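Local coordinates for flavin-nucleotide-binding protein (Mycobacterium smegmatis, PDB 4YBN), which binds FAD and haem on a split beta-barrel fold of the pyridoxamine 5'-phosphate oxidase-related family, probably serving as an oxidoreductase, at the interface of chains A and B. Numbering follows the deposited sequence. Chains: chain A/B, Flavin-nucleotide-binding protein.

Contact 1: the interface of chains A and B. Residues chain A 34, 36, 49; chain B 82, 84, 104.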
ATOM      1  N   LEU A  34      -2.951   1.994  -6.324  0.65 23.20           N
ATOM      2  CA  LEU A  34      -2.453   0.653  -6.097  0.65 24.31           C
ATOM      3  C   LEU A  34      -3.435  -0.120  -5.256  0.65 21.55           C
ATOM      4  O   LEU A  34      -3.943   0.375  -4.240  0.65 19.87           O
ATOM      5  CB  LEU A  34      -1.094   0.726  -5.421  0.65 28.04           C
ATOM      6  CG  LEU A  34      -0.563  -0.445  -4.614  0.65 30.83           C
ATOM      7  CD1 LEU A  34      -0.258  -1.622  -5.515  0.65 29.47           C
ATOM      8  CD2 LEU A  34       0.669   0.018  -3.835  0.65 33.95           C
ATOM      9  N   THR A  36      -3.865  -4.193  -3.491  1.00 15.37           N
ATOM     10  CA  THR A  36      -3.240  -5.439  -3.287  1.00 16.83           C
ATOM     11  C   THR A  36      -4.366  -6.439  -3.381  1.00 18.32           C
ATOM     12  O   THR A  36      -5.339  -6.300  -2.686  1.00 20.35           O
ATOM     13  CB  THR A  36      -2.526  -5.507  -1.930  1.00 18.36           C
ATOM     14  OG1 THR A  36      -1.499  -4.517  -1.934  1.00 21.71           O
ATOM     15  CG2 THR A  36      -1.916  -6.809  -1.767  1.00 21.37           C
ATOM     16  N   PRO A  49       0.397  -6.898  -5.863  1.00 20.75           N
ATOM     17  CA  PRO A  49      -0.009  -5.571  -6.083  1.00 19.29           C
ATOM     18  C   PRO A  49      -0.402  -5.324  -7.514  1.00 19.05           C
ATOM     19  O   PRO A  49       0.105  -5.995  -8.466  1.00 19.10           O
ATOM     20  CB  PRO A  49       1.296  -4.784  -5.800  1.00 20.81           C
ATOM     21  CG  PRO A  49       2.353  -5.703  -6.143  1.00 24.41           C
ATOM     22  CD  PRO A  49       1.856  -7.063  -5.856  1.00 21.97           C
TER
ATOM     23  N   SER B  82       2.597  -8.833   1.525  1.00 17.00           N
ATOM     24  CA  SER B  82       2.975  -7.983   0.416  1.00 17.88           C
ATOM     25  C   SER B  82       3.391  -6.634   0.882  1.00 16.30           C
ATOM     26  O   SER B  82       2.699  -6.047   1.685  1.00 17.12           O
ATOM     27  CB  SER B  82       1.745  -7.827  -0.567  1.00 18.21           C
ATOM     28  OG  SER B  82       2.198  -7.171  -1.731  1.00 19.26           O
ATOM     29  N   THR B  84       4.813  -2.962  -0.712  1.00 18.23           N
ATOM     30  CA  THR B  84       4.952  -2.302  -2.017  1.00 19.08           C
ATOM     31  C   THR B  84       5.314  -0.839  -1.839  1.00 19.09           C
ATOM     32  O   THR B  84       4.743  -0.157  -0.973  1.00 22.54           O
ATOM     33  CB  THR B  84       3.616  -2.427  -2.760  1.00 21.04           C
ATOM     34  OG1 THR B  84       3.407  -3.827  -3.027  1.00 24.62           O
ATOM     35  CG2 THR B  84       3.652  -1.661  -4.049  1.00 21.80           C
ATOM     36  N   SER B 104       8.175  -4.283  -5.168  1.00 21.90           N
ATOM     37  CA  SER B 104       7.281  -5.086  -4.367  1.00 22.65           C
ATOM     38  C   SER B 104       7.934  -6.370  -3.918  1.00 22.37           C
ATOM     39  O   SER B 104       8.538  -7.076  -4.707  1.00 24.13           O
ATOM     40  CB  SER B 104       6.005  -5.454  -5.110  1.00 24.89           C
ATOM     41  OG  SER B 104       5.018  -6.038  -4.176  1.00 32.62           O
TER
HETATM   42  O   HOH W   1       1.270  -4.743  -1.695  1.00 28.58           O

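Contact 2: the interface of chains A and B. Residues chain A 139, 141, 145, 149; chain B 94-96.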
ATOM      1  N   ARG A 139      -2.942   7.986 -29.657  1.00 29.92           N
ATOM      2  CA  ARG A 139      -3.558   7.038 -30.590  1.00 30.90           C
ATOM      3  C   ARG A 139      -4.394   5.947 -29.892  1.00 29.31           C
ATOM      4  O   ARG A 139      -4.156   5.593 -28.723  1.00 24.33           O
ATOM      5  CB  ARG A 139      -2.516   6.331 -31.447  1.00 27.75           C
ATOM      6  CG  ARG A 139      -1.643   5.291 -30.788  1.00 28.47           C
ATOM      7  CD  ARG A 139      -0.864   4.492 -31.814  1.00 27.46           C
ATOM      8  NE  ARG A 139       0.141   3.584 -31.222  1.00 29.80           N
ATOM      9  CZ  ARG A 139      -0.133   2.460 -30.542  1.00 27.72           C
ATOM     10  NH1 ARG A 139      -1.366   2.072 -30.289  1.00 27.53           N
ATOM     11  NH2 ARG A 139       0.843   1.761 -30.016  1.00 30.12           N
ATOM     12  N   SER A 141      -5.597   2.229 -29.180  1.00 26.45           N
ATOM     13  CA  SER A 141      -4.860   0.989 -29.047  1.00 25.35           C
ATOM     14  C   SER A 141      -5.107   0.127 -30.278  1.00 27.93           C
ATOM     15  O   SER A 141      -6.164   0.243 -30.913  1.00 27.27           O
ATOM     16  CB  SER A 141      -5.345   0.284 -27.781  1.00 26.46           C
ATOM     17  OG  SER A 141      -4.962   1.050 -26.618  1.00 24.93           O
ATOM     18  N   GLU A 145      -2.645  -5.009 -29.456  1.00 29.48           N
ATOM     19  CA  GLU A 145      -2.508  -4.555 -28.079  1.00 28.02           C
ATOM     20  C   GLU A 145      -3.699  -5.024 -27.231  1.00 26.53           C
ATOM     21  O   GLU A 145      -3.520  -5.516 -26.105  1.00 24.08           O
ATOM     22  CB  GLU A 145      -2.353  -3.024 -27.983  1.00 29.06           C
ATOM     23  CG  GLU A 145      -0.982  -2.543 -28.474  1.00 29.47           C
ATOM     24  CD  GLU A 145      -0.908  -1.046 -28.743  1.00 31.55           C
ATOM     25  OE1 GLU A 145      -1.954  -0.377 -28.857  1.00 29.76           O
ATOM     26  OE2 GLU A 145       0.239  -0.528 -28.781  1.00 34.82           O
ATOM     27  N   THR A 149      -4.124  -8.082 -23.839  1.00 22.93           N
ATOM     28  CA  THR A 149      -4.579  -7.507 -22.571  1.00 23.52           C
ATOM     29  C   THR A 149      -5.844  -8.175 -22.006  1.00 21.58           C
ATOM     30  O   THR A 149      -6.838  -8.416 -22.667  1.00 25.96           O
ATOM     31  CB  THR A 149      -4.783  -5.963 -22.719  1.00 25.08           C
ATOM     32  OG1 THR A 149      -3.559  -5.385 -23.163  1.00 27.44           O
ATOM     33  CG2 THR A 149      -5.126  -5.224 -21.417  1.00 23.91           C
TER
ATOM     34  N   SER B  94       2.043   5.250 -25.902  1.00 25.49           N
ATOM     35  CA  SER B  94       0.838   4.464 -26.049  1.00 25.85           C
ATOM     36  C   SER B  94       0.345   4.106 -24.663  1.00 28.48           C
ATOM     37  O   SER B  94       1.121   3.972 -23.701  1.00 24.85           O
ATOM     38  CB  SER B  94       1.116   3.133 -26.782  1.00 28.35           C
ATOM     39  OG  SER B  94       1.877   2.211 -25.995  1.00 30.32           O
ATOM     40  N   SER B  95      -0.938   3.923 -24.543  1.00 29.48           N
ATOM     41  CA  SER B  95      -1.484   3.505 -23.246  1.00 33.04           C
ATOM     42  C   SER B  95      -1.031   2.076 -22.938  1.00 30.84           C
ATOM     43  O   SER B  95      -0.679   1.773 -21.782  1.00 28.95           O
ATOM     44  CB  SER B  95      -2.966   3.620 -23.268  1.00 36.03           C
ATOM     45  OG  SER B  95      -3.500   2.758 -24.251  1.00 47.56           O
ATOM     46  N   PHE B  96      -0.891   1.246 -23.979  1.00 26.72           N
ATOM     47  CA  PHE B  96      -0.355  -0.117 -23.811  1.00 26.16           C
ATOM     48  C   PHE B  96       0.971  -0.167 -23.082  1.00 25.79           C
ATOM     49  O   PHE B  96       1.187  -1.067 -22.299  1.00 27.45           O
ATOM     50  CB  PHE B  96      -0.176  -0.814 -25.170  1.00 30.83           C
ATOM     51  CG  PHE B  96       0.319  -2.253 -25.080  1.00 29.75           C
ATOM     52  CD1 PHE B  96      -0.541  -3.281 -24.672  1.00 33.68           C
ATOM     53  CD2 PHE B  96       1.607  -2.585 -25.481  1.00 34.91           C
ATOM     54  CE1 PHE B  96      -0.113  -4.599 -24.634  1.00 37.23           C
ATOM     55  CE2 PHE B  96       2.046  -3.902 -25.431  1.00 32.67           C
ATOM     56  CZ  PHE B  96       1.190  -4.914 -25.008  1.00 34.49           C
TER
HETATM   57  O   HOH W   2      -2.085   1.421 -26.726  1.00 31.52           O
HETATM   58  O   HOH W   3      -2.435   4.317 -27.078  1.00 34.89           O
HETATM   59  O   HOH W   4      -6.105   3.810 -25.861  1.00 64.46           O

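Contact 1: the interface of chains A and B
Strands of two split beta-barrels face each other here: A:Leu34 and A:Thr36 of strand 34-41 and A:Pro49 of strand 44-51 meet B:Ser82 and B:Thr84 of strand 78-91 and B:Ser104 of strand 99-108. A:Leu34 and B:Thr84 point at one another tip to tip, methyl CD2 of the leucine lying 3.4 Å from methyl CG2 of the threonine, a tight fit. The first torsion of B:Thr84 (chi1 -65°) directs CG2 to the leucine and OG1 to the proline and the water. The ring of A:Pro49 rests against two hydroxyl-bearing side chains of B, its CG 3.3 Å from B:Ser104 OG and its CB 3.6 Å from B:Thr84 OG1. Those two hydroxyls are hydrogen-bonded to each other (B:Thr84 OG1 to B:Ser104 OG, 3.0 Å), which probably helps hold them in place under the ring. Water 1 joins the chains. It lies 2.8 Å from A:Thr36 OG1, 2.6 Å from B:Ser82 OG and 2.7 Å from B:Thr84 OG1, three hydroxyls from both subunits converging on one molecule. Beside it the methyl CG2 of A:Thr36 rests on B:Ser82 CB at 4.0 Å. Methyl and ring contacts thus lie alongside a water-bridged cluster of hydroxyls, the water tying together side chains that do not bond directly. The patch lies near the middle of the dimer, where the barrels meet; A:Leu34, A:Pro49, B:Thr84 and B:Ser104 also belong to FAD pockets, placing this strand packing next to the cofactor.

Contact 2: the interface of chains A and B
One face of the B:Phe96 ring carries the aliphatic part of A:Glu145, whose CG sits 3.6 Å above the ring plane, offset toward the rim, in a CH-pi contact. At the ring's edge, in its plane, lies the hydroxyl of A:Thr149, with OG1 3.8 Å from B:Phe96 CE1; this hydroxyl also donates to the backbone O of A:Glu145. The carboxylate of A:Glu145 is turned 19° from the phenyl plane, and its OE2 touches B:Phe96 CB. With chi1 near -177°, CG of B:Phe96 stands anti to its backbone N, carrying the ring under the glutamate. The A:Glu145 carboxylate lies in the guanidinium plane of A:Arg139 at its NH1/NH2 end: A:Arg139 NH1 bonds A:Glu145 OE1 at 2.9 Å and NH2 bonds A:Glu145 OE2 at 2.7 Å. Both bonds are nearly straight, reaching the syn sides from a little over 20° out of the carboxylate plane, a salt bridge that holds its rotation. A:Arg139 NH2 also lies 3.5 Å from B:Ser94 CB. Water links the chains. Water 2 is shared by A:Glu145 OE1, A:Ser141 OG, B:Ser95 OG and the backbone N of B:Phe96 (3.0 Å), while water 3 lies 3.0 Å from B:Ser95 N and also meets A:Arg139 O. The contact fastens loop 94-96 of B to helix 143-147 of A and the loop before it; since B:Ser95, B:Phe96, A:Ser141 and A:Thr149 also line haem pockets, it probably helps shape the haem site between subunits.

Contact 1 and contact 2 lie about 23 Å apart, measured between the centres of their C-alpha atoms, and share no residue. Chain B connects them: strand 78-91, used in contact 1, leads into the 94-96 loop of contact 2, and strand 99-108 returns to contact 1. One excursion of B therefore grips A both near the middle of the dimer and toward its periphery. The two-fold symmetry repeats both contacts with the chains exchanged. Residues of contact 1 belong to FAD pockets and residues of contact 2 to haem pockets, which places both cofactor sites at or beside the subunit boundary.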